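PDB 7NJC: zinc finger (CCCH type) motif-containing protein from Toxoplasma gondii, which probably reads N6-methyladenosine marks in messenger RNA through the YTH domain held in this chain. Local coordinates for residues A[17-22]-A[58-63]; A[31-36]-A[84-89]; A[13-18]-A[132-137]. All coordinates share one frame; numbering follows the deposited sequence.

Interaction 1 of 3, residues A[17-22]-A[58-63]; sequences FIIKSN and LLFSAN. With 6MD (N-methyladenosine), chain D; nucleotides of chain B.
The CG2 branch of I19 packs obliquely against the F60 ring, 3.6 Å from F60 CD2, both side chains leaving the same face of the sheet. That branch stands opposite the backbone N about the first torsion (chi1 -67° for CG1), which brings it to the ring and turns CG1 toward L58, whose CB lies 3.9 Å from I19 CG1. W102 stacks on F60 and W36 meets it edge-to-face, so this side of the sheet is an aromatic and aliphatic core. The two strands run parallel, as neighbours in the mixed sheet of the YTH domain. L59 N donates to F17 O, I19 N to L59 O at 2.9 Å, and S61 N to I19 O almost in line with the carbonyl. S21 N to S61 O is a weak bond, whereas N63 N donates to S21 O at 2.8 Å with a nearly straight N-H...O. On the other side of the sheet, K20 is folded at chi2 and chi3, which carries its aliphatic part past the S61 carbonyl and delivers NZ to S61 OG (2.8 Å). K20 NZ also donates to OP1 of the chain B adenosine nucleotide at 3.0 Å, while S61 OG also pairs with G67 O. At the outer end, N22 N donates to N3 of the methyladenosine at 3.1 Å, and the ribose O2' makes a weak bond to N63 OD1.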
loop_
_atom_site.group_PDB
_atom_site.type_symbol
_atom_site.label_atom_id
_atom_site.label_comp_id
_atom_site.label_asym_id
_atom_site.label_seq_id
_atom_site.Cartn_x
_atom_site.Cartn_y
_atom_site.Cartn_z
ATOM N N PHE A 17 -0.593 3.555 -5.250
ATOM C CA PHE A 17 0.597 2.715 -5.247
ATOM C C PHE A 17 0.287 1.372 -4.615
ATOM O O PHE A 17 -0.423 1.297 -3.609
ATOM C CB PHE A 17 1.724 3.372 -4.462
ATOM C CG PHE A 17 2.172 4.681 -5.045
ATOM C CD1 PHE A 17 1.520 5.864 -4.707
ATOM C CD2 PHE A 17 3.223 4.726 -5.953
ATOM C CE1 PHE A 17 1.923 7.086 -5.256
ATOM C CE2 PHE A 17 3.635 5.931 -6.495
ATOM C CZ PHE A 17 2.975 7.113 -6.153
ATOM N N ILE A 18 0.843 0.318 -5.191
ATOM C CA ILE A 18 0.745 -1.011 -4.611
ATOM C C ILE A 18 1.867 -1.167 -3.599
ATOM O O ILE A 18 3.025 -0.822 -3.877
ATOM C CB ILE A 18 0.813 -2.088 -5.702
ATOM C CG1 ILE A 18 -0.439 -1.979 -6.582
ATOM C CG2 ILE A 18 0.885 -3.475 -5.075
ATOM C CD1 ILE A 18 -0.406 -2.830 -7.800
ATOM N N ILE A 19 1.509 -1.632 -2.405
ATOM C CA ILE A 19 2.448 -1.893 -1.321
ATOM C C ILE A 19 2.498 -3.399 -1.117
ATOM O O ILE A 19 1.449 -4.045 -0.987
ATOM C CB ILE A 19 2.001 -1.187 -0.028
ATOM C CG1 ILE A 19 2.090 0.337 -0.191
ATOM C CG2 ILE A 19 2.786 -1.728 1.189
ATOM C CD1 ILE A 19 3.505 0.878 -0.452
ATOM N N LYS A 20 3.708 -3.960 -1.098
ATOM C CA LYS A 20 3.903 -5.378 -0.833
ATOM C C LYS A 20 4.569 -5.547 0.526
ATOM O O LYS A 20 5.404 -4.732 0.927
ATOM C CB LYS A 20 4.779 -6.026 -1.912
ATOM C CG LYS A 20 4.221 -5.930 -3.334
ATOM C CD LYS A 20 2.900 -6.660 -3.529
ATOM C CE LYS A 20 3.052 -8.161 -3.319
ATOM N NZ LYS A 20 1.884 -8.916 -3.868
ATOM N N SER A 21 4.187 -6.601 1.242
ATOM C CA SER A 21 4.802 -6.923 2.523
ATOM C C SER A 21 5.228 -8.377 2.492
ATOM O O SER A 21 4.440 -9.239 2.106
ATOM C CB SER A 21 3.814 -6.731 3.673
ATOM O OG SER A 21 4.447 -7.047 4.908
ATOM N N ASN A 22 6.462 -8.658 2.913
ATOM C CA ASN A 22 6.883 -10.053 2.946
ATOM C C ASN A 22 6.447 -10.788 4.212
ATOM O O ASN A 22 6.685 -11.994 4.321
ATOM C CB ASN A 22 8.390 -10.197 2.686
ATOM C CG ASN A 22 9.237 -9.340 3.607
ATOM O OD1 ASN A 22 8.877 -9.090 4.761
ATOM N ND2 ASN A 22 10.383 -8.884 3.098
ATOM N N LEU A 58 -2.574 3.818 -0.813
ATOM C CA LEU A 58 -1.684 2.671 -0.725
ATOM C C LEU A 58 -2.546 1.423 -0.726
ATOM O O LEU A 58 -3.455 1.302 0.097
ATOM C CB LEU A 58 -0.856 2.734 0.561
ATOM C CG LEU A 58 -0.042 4.025 0.743
ATOM C CD1 LEU A 58 0.679 4.006 2.073
ATOM C CD2 LEU A 58 0.936 4.224 -0.407
ATOM N N LEU A 59 -2.270 0.510 -1.653
ATOM C CA LEU A 59 -3.096 -0.676 -1.858
ATOM C C LEU A 59 -2.252 -1.857 -1.419
ATOM O O LEU A 59 -1.271 -2.193 -2.086
ATOM C CB LEU A 59 -3.494 -0.797 -3.327
ATOM C CG LEU A 59 -4.604 0.150 -3.804
ATOM C CD1 LEU A 59 -4.194 1.613 -3.806
ATOM C CD2 LEU A 59 -5.026 -0.286 -5.198
ATOM N N PHE A 60 -2.636 -2.482 -0.302
ATOM C CA PHE A 60 -1.764 -3.418 0.403
ATOM C C PHE A 60 -1.985 -4.845 -0.071
ATOM O O PHE A 60 -3.120 -5.327 -0.088
ATOM C CB PHE A 60 -2.030 -3.363 1.909
ATOM C CG PHE A 60 -1.572 -2.102 2.552
ATOM C CD1 PHE A 60 -2.428 -1.025 2.665
ATOM C CD2 PHE A 60 -0.291 -2.002 3.065
ATOM C CE1 PHE A 60 -2.010 0.145 3.268
ATOM C CE2 PHE A 60 0.137 -0.832 3.667
ATOM C CZ PHE A 60 -0.723 0.242 3.776
ATOM N N SER A 61 -0.888 -5.532 -0.396
ATOM C CA SER A 61 -0.917 -6.922 -0.849
ATOM C C SER A 61 0.280 -7.660 -0.263
ATOM O O SER A 61 1.421 -7.429 -0.686
ATOM C CB SER A 61 -0.875 -6.979 -2.374
ATOM O OG SER A 61 -0.680 -8.311 -2.827
ATOM N N ALA A 62 0.027 -8.570 0.678
ATOM C CA ALA A 62 1.104 -9.381 1.228
ATOM C C ALA A 62 1.642 -10.343 0.174
ATOM O O ALA A 62 0.888 -10.878 -0.649
ATOM C CB ALA A 62 0.610 -10.171 2.439
ATOM N N ASN A 63 2.959 -10.558 0.200
ATOM C CA ASN A 63 3.587 -11.481 -0.741
ATOM C C ASN A 63 2.926 -12.850 -0.636
ATOM O O ASN A 63 2.692 -13.357 0.465
ATOM C CB ASN A 63 5.077 -11.631 -0.416
ATOM C CG ASN A 63 5.916 -10.410 -0.801
ATOM O OD1 ASN A 63 5.399 -9.350 -1.139
ATOM N ND2 ASN A 63 7.239 -10.568 -0.737
HETATM O "O5'" 6MD D . 12.849 -6.459 -0.938
HETATM C "C5'" 6MD D . 11.590 -6.039 -1.468
HETATM C "C4'" 6MD D . 10.452 -6.608 -0.655
HETATM O "O4'" 6MD D . 10.334 -5.905 0.595
HETATM C "C3'" 6MD D . 9.081 -6.543 -1.227
HETATM O "O3'" 6MD D . 8.759 -7.323 -2.325
HETATM C "C2'" 6MD D . 8.186 -6.574 -0.059
HETATM O "O2'" 6MD D . 7.159 -7.490 0.095
HETATM C "C1'" 6MD D . 9.038 -6.137 1.115
HETATM N N9 6MD D . 8.648 -4.962 1.895
HETATM C C8 6MD D . 8.767 -3.755 1.544
HETATM N N7 6MD D . 8.406 -2.995 2.622
HETATM C C5 6MD D . 8.099 -3.868 3.648
HETATM C C6 6MD D . 7.655 -3.772 5.018
HETATM N N6 6MD D . 7.413 -2.459 5.669
HETATM N N1 6MD D . 7.458 -4.875 5.733
HETATM C C2 6MD D . 7.662 -6.099 5.186
HETATM N N3 6MD D . 8.067 -6.229 3.906
HETATM C C4 6MD D . 8.302 -5.153 3.118
HETATM C CZ 6MD D . 7.146 -2.442 7.068
ATOM P P A B 5 3.976 -11.988 -4.756
ATOM O OP1 A B 5 2.653 -11.759 -4.122
ATOM O OP2 A B 5 5.109 -12.510 -3.942
ATOM O "O5'" A B 5 3.839 -12.979 -6.003
ATOM C "C5'" A B 5 2.931 -12.740 -7.077
ATOM C "C4'" A B 5 3.192 -13.675 -8.241
ATOM O "O4'" A B 5 4.584 -13.548 -8.646
ATOM C "C3'" A B 5 2.973 -15.159 -7.957
ATOM O "O3'" A B 5 2.558 -15.819 -9.157
ATOM C "C2'" A B 5 4.371 -15.631 -7.571
ATOM O "O2'" A B 5 4.593 -17.014 -7.738
ATOM C "C1'" A B 5 5.248 -14.794 -8.502
ATOM N N9 A B 5 6.589 -14.523 -7.969
ATOM C C8 A B 5 6.879 -13.951 -6.754
ATOM N N7 A B 5 8.160 -13.806 -6.515
ATOM C C5 A B 5 8.765 -14.316 -7.655
ATOM C C6 A B 5 10.117 -14.447 -8.016
ATOM N N6 A B 5 11.133 -14.061 -7.235
ATOM N N1 A B 5 10.394 -14.995 -9.219
ATOM C C2 A B 5 9.372 -15.380 -9.999
ATOM N N3 A B 5 8.061 -15.309 -9.768
ATOM C C4 A B 5 7.815 -14.758 -8.564
ATOM P P C B 4 8.782 -7.074 -3.855
ATOM O OP1 C B 4 9.736 -8.073 -4.427
ATOM O OP2 C B 4 8.875 -5.623 -4.141
ATOM O "O5'" C B 4 7.294 -7.491 -4.218
ATOM C "C5'" C B 4 6.927 -8.845 -4.379
ATOM C "C4'" C B 4 6.228 -9.031 -5.695
ATOM O "O4'" C B 4 7.138 -8.730 -6.774
ATOM C "C3'" C B 4 5.724 -10.430 -5.982
ATOM O "O3'" C B 4 4.438 -10.597 -5.405
ATOM C "C2'" C B 4 5.709 -10.482 -7.508
ATOM O "O2'" C B 4 4.519 -9.879 -7.989
ATOM C "C1'" C B 4 6.873 -9.556 -7.878
ATOM N N1 C B 4 8.135 -10.238 -8.241
ATOM C C2 C B 4 8.233 -10.962 -9.433
ATOM O O2 C B 4 7.231 -11.083 -10.162
ATOM N N3 C B 4 9.422 -11.534 -9.747
ATOM C C4 C B 4 10.484 -11.384 -8.949
ATOM N N4 C B 4 11.628 -11.972 -9.313
ATOM C C5 C B 4 10.418 -10.631 -7.743
ATOM C C6 C B 4 9.238 -10.072 -7.442
#

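Interaction 2 of 3, residues A[31-36]-A[84-89]; sequences IQHGVW and PGIWGP. With 6MD (N-methyladenosine), chain D.
W87 meets the 35-36 strand with the far rim of its indole, where CH2 lies 3.6 Å from V35 O, with the carbonyl oxygen in the plane of the ring at its edge. V35 CG1 lies alongside the indole, 4.0 Å from the same W87 CH2, the two side chains running in opposing senses. The neighbouring CZ2 of W87 rests 3.6 Å from W36 CA. Beyond it the six-membered rings of the two tryptophans sit obliquely, planes 72° apart, with W36 CE3 3.8 Å from W87 CH2. I86 contributes from two branches. Its CG1 runs opposite the backbone N (chi1 -166°), extending CD1 to H33 CD2 at 4.0 Å, while CG2 is centred over the W87 face turned away from the ligand. The type I turn from G85 to G88, closed by G88 N donating to G85 O, presents both residues toward the strand. W87 NE1 bonds to N97 OD1, which helps fix the rotation of the indole. On the remaining face of W87 the ligand methyl carbon CZ is centred 3.5 Å above the plane, and W36 offers one face to the ligand N6, with its CZ2 3.4 Å away. Two tryptophan faces enclosing the N-methyl group form the aromatic cage by which YTH domains recognise N6-methyladenosine.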
loop_
_atom_site.group_PDB
_atom_site.type_symbol
_atom_site.label_atom_id
_atom_site.label_comp_id
_atom_site.label_asym_id
_atom_site.label_seq_id
_atom_site.Cartn_x
_atom_site.Cartn_y
_atom_site.Cartn_z
ATOM N N ILE A 31 -2.015 -2.006 10.757
ATOM C CA ILE A 31 -3.422 -1.771 11.055
ATOM C C ILE A 31 -3.605 -1.346 12.504
ATOM O O ILE A 31 -4.385 -0.439 12.806
ATOM C CB ILE A 31 -4.219 -3.043 10.726
ATOM C CG1 ILE A 31 -4.332 -3.195 9.209
ATOM C CG2 ILE A 31 -5.570 -3.018 11.386
ATOM C CD1 ILE A 31 -4.655 -4.615 8.784
ATOM N N GLN A 32 -2.894 -1.994 13.424
ATOM C CA GLN A 32 -3.078 -1.668 14.831
ATOM C C GLN A 32 -2.556 -0.281 15.180
ATOM O O GLN A 32 -3.099 0.369 16.081
ATOM C CB GLN A 32 -2.433 -2.732 15.715
ATOM C CG GLN A 32 -3.325 -3.950 15.939
ATOM C CD GLN A 32 -4.404 -3.737 17.011
ATOM O OE1 GLN A 32 -4.950 -4.701 17.544
ATOM N NE2 GLN A 32 -4.711 -2.479 17.324
ATOM N N HIS A 33 -1.523 0.198 14.480
ATOM C CA HIS A 33 -0.856 1.433 14.865
ATOM C C HIS A 33 -0.906 2.534 13.816
ATOM O O HIS A 33 -0.454 3.654 14.098
ATOM C CB HIS A 33 0.585 1.142 15.309
ATOM C CG HIS A 33 0.652 0.225 16.487
ATOM N ND1 HIS A 33 0.351 0.638 17.768
ATOM C CD2 HIS A 33 0.936 -1.095 16.572
ATOM C CE1 HIS A 33 0.462 -0.388 18.594
ATOM N NE2 HIS A 33 0.817 -1.451 17.894
ATOM N N GLY A 34 -1.471 2.272 12.641
ATOM C CA GLY A 34 -1.589 3.302 11.628
ATOM C C GLY A 34 -0.253 3.792 11.105
ATOM O O GLY A 34 -0.004 5.000 11.030
ATOM N N VAL A 35 0.602 2.855 10.695
ATOM C CA VAL A 35 1.988 3.167 10.368
ATOM C C VAL A 35 2.453 2.241 9.254
ATOM O O VAL A 35 2.000 1.097 9.140
ATOM C CB VAL A 35 2.875 3.046 11.634
ATOM C CG1 VAL A 35 2.873 1.620 12.172
ATOM C CG2 VAL A 35 4.298 3.531 11.364
ATOM N N TRP A 36 3.359 2.754 8.419
ATOM C CA TRP A 36 4.029 1.934 7.418
ATOM C C TRP A 36 5.448 2.458 7.229
ATOM O O TRP A 36 5.804 3.538 7.711
ATOM C CB TRP A 36 3.243 1.894 6.091
ATOM C CG TRP A 36 3.732 0.822 5.179
ATOM C CD1 TRP A 36 4.362 0.980 3.972
ATOM C CD2 TRP A 36 3.672 -0.587 5.421
ATOM N NE1 TRP A 36 4.688 -0.252 3.440
ATOM C CE2 TRP A 36 4.267 -1.230 4.306
ATOM C CE3 TRP A 36 3.154 -1.371 6.462
ATOM C CZ2 TRP A 36 4.375 -2.620 4.213
ATOM C CZ3 TRP A 36 3.260 -2.743 6.370
ATOM C CH2 TRP A 36 3.860 -3.359 5.249
ATOM N N PRO A 84 9.792 4.405 16.448
ATOM C CA PRO A 84 11.119 3.929 16.026
ATOM C C PRO A 84 11.304 2.447 16.317
ATOM O O PRO A 84 11.131 1.997 17.451
ATOM C CB PRO A 84 12.081 4.770 16.873
ATOM C CG PRO A 84 11.307 5.936 17.326
ATOM C CD PRO A 84 9.880 5.487 17.443
ATOM N N GLY A 85 11.653 1.687 15.277
ATOM C CA GLY A 85 12.004 0.284 15.418
ATOM C C GLY A 85 10.842 -0.670 15.569
ATOM O O GLY A 85 11.064 -1.841 15.902
ATOM N N ILE A 86 9.614 -0.218 15.301
ATOM C CA ILE A 86 8.426 -1.029 15.560
ATOM C C ILE A 86 8.437 -2.342 14.774
ATOM O O ILE A 86 7.867 -3.343 15.222
ATOM C CB ILE A 86 7.155 -0.195 15.293
ATOM C CG1 ILE A 86 5.925 -0.894 15.870
ATOM C CG2 ILE A 86 6.984 0.076 13.786
ATOM C CD1 ILE A 86 4.676 -0.043 15.814
ATOM N N TRP A 87 9.092 -2.370 13.608
ATOM C CA TRP A 87 9.114 -3.570 12.774
ATOM C C TRP A 87 10.167 -4.577 13.204
ATOM O O TRP A 87 10.210 -5.677 12.641
ATOM C CB TRP A 87 9.404 -3.211 11.315
ATOM C CG TRP A 87 8.646 -2.024 10.841
ATOM C CD1 TRP A 87 9.148 -0.786 10.601
ATOM C CD2 TRP A 87 7.239 -1.947 10.595
ATOM N NE1 TRP A 87 8.148 0.061 10.200
ATOM C CE2 TRP A 87 6.961 -0.623 10.197
ATOM C CE3 TRP A 87 6.187 -2.865 10.669
ATOM C CZ2 TRP A 87 5.677 -0.195 9.863
ATOM C CZ3 TRP A 87 4.908 -2.436 10.337
ATOM C CH2 TRP A 87 4.668 -1.108 9.944
ATOM N N GLY A 88 11.018 -4.233 14.167
ATOM C CA GLY A 88 12.158 -5.057 14.484
ATOM C C GLY A 88 13.356 -4.664 13.647
ATOM O O GLY A 88 13.396 -3.580 13.053
ATOM N N PRO A 89 14.350 -5.549 13.570
ATOM C CA PRO A 89 15.600 -5.205 12.871
ATOM C C PRO A 89 15.436 -4.811 11.409
ATOM O O PRO A 89 16.306 -4.099 10.889
ATOM C CB PRO A 89 16.442 -6.477 13.022
ATOM C CG PRO A 89 15.933 -7.091 14.293
ATOM C CD PRO A 89 14.454 -6.829 14.291
HETATM O "O5'" 6MD D . 12.849 -6.459 -0.938
HETATM C "C5'" 6MD D . 11.590 -6.039 -1.468
HETATM C "C4'" 6MD D . 10.452 -6.608 -0.655
HETATM O "O4'" 6MD D . 10.334 -5.905 0.595
HETATM C "C3'" 6MD D . 9.081 -6.543 -1.227
HETATM O "O3'" 6MD D . 8.759 -7.323 -2.325
HETATM C "C2'" 6MD D . 8.186 -6.574 -0.059
HETATM O "O2'" 6MD D . 7.159 -7.490 0.095
HETATM C "C1'" 6MD D . 9.038 -6.137 1.115
HETATM N N9 6MD D . 8.648 -4.962 1.895
HETATM C C8 6MD D . 8.767 -3.755 1.544
HETATM N N7 6MD D . 8.406 -2.995 2.622
HETATM C C5 6MD D . 8.099 -3.868 3.648
HETATM C C6 6MD D . 7.655 -3.772 5.018
HETATM N N6 6MD D . 7.413 -2.459 5.669
HETATM N N1 6MD D . 7.458 -4.875 5.733
HETATM C C2 6MD D . 7.662 -6.099 5.186
HETATM N N3 6MD D . 8.067 -6.229 3.906
HETATM C C4 6MD D . 8.302 -5.153 3.118
HETATM C CZ 6MD D . 7.146 -2.442 7.068
#

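Interaction 3 of 3, residues A[13-18]-A[132-137]; sequences TKRFFI and GTEVPP. With TOE (2-[2-(2-methoxy-ethoxy)-ethoxy]-ethoxyl), chain C.
F17 and E134 form an antiparallel non-hydrogen-bonded pair between strand 14-21 and the weakly bonded edge strand 134-135, and a G1 beta bulge follows where G132 and T133 both face I18. Three backbone bonds join the segments: V135 N to F16 O at 3.0 Å and, at the bulge, I18 N to T133 O and G132 N to I18 O at 2.7 Å, the last bent at the hydrogen to 141°. G132 has positive phi, as the first position of such a bulge usually does.

Charge pairing lies on the side of F17 and E134. R15 grips the carboxylate side-on, NE to E134 OE2 at 2.8 Å and NH2 to E134 OE1 at 2.9 Å, both oxygens met on their syn sides, though somewhat out of the carboxylate plane. The two flat groups are nearly parallel, 19° apart, and the bend at chi3 of R15 (66°) turns the guanidinium edge toward the acid.

Ring and apolar contacts flank this pair. E134 CG lies over one face of the F17 ring in a CH-pi contact, 4.2 Å from the centroid, while G132 O sits at the ring edge. Across the sheet, V135 spreads its two methyls, CG2 to F16 CB at 3.6 Å and CG1 to I18 CD1; the F16 ring reaches P137, the first residue of helix 137-148.

Separately, K14 NZ is wrapped by four oxygens of a bound glycol ether. A water accepts from F16 N at 2.9 Å and donates to both E134 OE2 and V135 O.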
loop_
_atom_site.group_PDB
_atom_site.type_symbol
_atom_site.label_atom_id
_atom_site.label_comp_id
_atom_site.label_asym_id
_atom_site.label_seq_id
_atom_site.Cartn_x
_atom_site.Cartn_y
_atom_site.Cartn_z
ATOM N N THR A 13 -4.356 15.153 -8.114
ATOM C CA THR A 13 -5.356 14.996 -7.061
ATOM C C THR A 13 -5.237 13.662 -6.326
ATOM O O THR A 13 -5.186 13.637 -5.093
ATOM C CB THR A 13 -6.769 15.217 -7.619
ATOM O OG1 THR A 13 -6.882 16.568 -8.095
ATOM C CG2 THR A 13 -7.815 14.991 -6.533
ATOM N N LYS A 14 -5.174 12.546 -7.049
ATOM C CA LYS A 14 -5.040 11.251 -6.393
ATOM C C LYS A 14 -4.043 10.390 -7.148
ATOM O O LYS A 14 -4.081 10.311 -8.382
ATOM C CB LYS A 14 -6.357 10.465 -6.311
ATOM C CG LYS A 14 -7.448 11.103 -5.484
ATOM C CD LYS A 14 -8.545 10.087 -5.209
ATOM C CE LYS A 14 -9.744 10.744 -4.560
ATOM N NZ LYS A 14 -10.790 9.746 -4.218
ATOM N N ARG A 15 -3.171 9.718 -6.396
ATOM C CA ARG A 15 -2.246 8.739 -6.948
ATOM C C ARG A 15 -2.335 7.471 -6.121
ATOM O O ARG A 15 -2.698 7.509 -4.940
ATOM C CB ARG A 15 -0.820 9.278 -6.976
ATOM C CG ARG A 15 -0.670 10.359 -8.043
ATOM C CD ARG A 15 0.691 11.032 -8.010
ATOM N NE ARG A 15 1.781 10.133 -8.376
ATOM C CZ ARG A 15 3.057 10.496 -8.367
ATOM N NH1 ARG A 15 3.386 11.734 -8.017
ATOM N NH2 ARG A 15 4.000 9.623 -8.698
ATOM N N PHE A 16 -2.014 6.350 -6.758
ATOM C CA PHE A 16 -2.280 5.031 -6.195
ATOM C C PHE A 16 -1.046 4.160 -6.354
ATOM O O PHE A 16 -0.536 4.011 -7.469
ATOM C CB PHE A 16 -3.448 4.356 -6.937
ATOM C CG PHE A 16 -4.731 5.156 -6.935
ATOM C CD1 PHE A 16 -4.948 6.182 -7.859
ATOM C CD2 PHE A 16 -5.731 4.864 -6.020
ATOM C CE1 PHE A 16 -6.133 6.900 -7.855
ATOM C CE2 PHE A 16 -6.912 5.581 -6.009
ATOM C CZ PHE A 16 -7.120 6.597 -6.927
ATOM N N PHE A 17 -0.593 3.555 -5.250
ATOM C CA PHE A 17 0.597 2.715 -5.247
ATOM C C PHE A 17 0.287 1.372 -4.615
ATOM O O PHE A 17 -0.423 1.297 -3.609
ATOM C CB PHE A 17 1.724 3.372 -4.462
ATOM C CG PHE A 17 2.172 4.681 -5.045
ATOM C CD1 PHE A 17 1.520 5.864 -4.707
ATOM C CD2 PHE A 17 3.223 4.726 -5.953
ATOM C CE1 PHE A 17 1.923 7.086 -5.256
ATOM C CE2 PHE A 17 3.635 5.931 -6.495
ATOM C CZ PHE A 17 2.975 7.113 -6.153
ATOM N N ILE A 18 0.843 0.318 -5.191
ATOM C CA ILE A 18 0.745 -1.011 -4.611
ATOM C C ILE A 18 1.867 -1.167 -3.599
ATOM O O ILE A 18 3.025 -0.822 -3.877
ATOM C CB ILE A 18 0.813 -2.088 -5.702
ATOM C CG1 ILE A 18 -0.439 -1.979 -6.582
ATOM C CG2 ILE A 18 0.885 -3.475 -5.075
ATOM C CD1 ILE A 18 -0.406 -2.830 -7.800
ATOM N N GLY A 132 5.701 -0.627 -4.269
ATOM C CA GLY A 132 5.821 0.730 -4.771
ATOM C C GLY A 132 5.369 0.944 -6.202
ATOM O O GLY A 132 5.520 2.059 -6.716
ATOM N N THR A 133 4.812 -0.075 -6.859
ATOM C CA THR A 133 4.338 0.072 -8.233
ATOM C C THR A 133 3.166 1.044 -8.288
ATOM O O THR A 133 2.182 0.870 -7.572
ATOM C CB THR A 133 3.878 -1.290 -8.758
ATOM O OG1 THR A 133 4.992 -2.189 -8.831
ATOM C CG2 THR A 133 3.229 -1.151 -10.146
ATOM N N GLU A 134 3.256 2.060 -9.137
ATOM C CA GLU A 134 2.130 2.973 -9.328
ATOM C C GLU A 134 1.149 2.389 -10.343
ATOM O O GLU A 134 1.554 1.724 -11.303
ATOM C CB GLU A 134 2.595 4.356 -9.789
ATOM C CG GLU A 134 1.496 5.406 -9.611
ATOM C CD GLU A 134 1.971 6.848 -9.715
ATOM O OE1 GLU A 134 3.188 7.091 -9.861
ATOM O OE2 GLU A 134 1.107 7.746 -9.654
ATOM N N VAL A 135 -0.142 2.616 -10.114
ATOM C CA VAL A 135 -1.147 2.241 -11.109
ATOM C C VAL A 135 -1.822 3.508 -11.619
ATOM O O VAL A 135 -1.944 4.491 -10.867
ATOM C CB VAL A 135 -2.182 1.233 -10.567
ATOM C CG1 VAL A 135 -1.524 -0.093 -10.178
ATOM C CG2 VAL A 135 -2.909 1.810 -9.378
ATOM N N PRO A 136 -2.285 3.534 -12.866
ATOM C CA PRO A 136 -2.965 4.727 -13.360
ATOM C C PRO A 136 -4.214 4.996 -12.549
ATOM O O PRO A 136 -4.842 4.062 -12.013
ATOM C CB PRO A 136 -3.317 4.359 -14.810
ATOM C CG PRO A 136 -2.425 3.218 -15.161
ATOM C CD PRO A 136 -2.213 2.471 -13.882
ATOM N N PRO A 137 -4.649 6.249 -12.488
ATOM C CA PRO A 137 -5.778 6.594 -11.609
ATOM C C PRO A 137 -7.092 5.913 -11.964
ATOM O O PRO A 137 -7.884 5.628 -11.061
ATOM C CB PRO A 137 -5.854 8.124 -11.719
ATOM C CG PRO A 137 -5.147 8.451 -13.008
ATOM C CD PRO A 137 -4.069 7.423 -13.156
HETATM O "O2'" TOE C . -11.811 7.624 -6.456
HETATM C "CA'" TOE C . -12.389 6.656 -5.623
HETATM C "CB'" TOE C . -11.295 6.019 -4.770
HETATM O "OC'" TOE C . -10.865 6.947 -3.813
HETATM C "CD'" TOE C . -10.006 6.414 -2.846
HETATM C "CE'" TOE C . -10.192 7.141 -1.514
HETATM O "OF'" TOE C . -9.785 8.472 -1.648
HETATM C "CG'" TOE C . -9.501 9.105 -0.432
HETATM C "CH'" TOE C . -10.506 10.229 -0.182
HETATM O "OI'" TOE C . -10.687 10.982 -1.344
HETATM C "CK'" TOE C . -11.605 12.030 -1.200
HETATM O O HOH W 1 -1.506 6.919 -9.599
#

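Overall arrangement
From the N terminus, strand 14-21 serves two contacts in succession. Its first half closes the longest loop through interaction 3, joining 132-137, which holds the edge strand 134-135 and runs into helix 137-148; its second half pairs with strand 53-62 in interaction 1. F17 and I18 belong to both, with a different strand at each side. Interaction 2 begins at helix 24-33 and strand 35-36 and ends in the loop between strands 67-74 and 98-109, so it crosses interaction 1 along the chain and is nested inside the loop of interaction 3. W36 packs on I19 and F60, linking interactions 1 and 2 around the methyladenosine; interactions 2 and 3 do not touch.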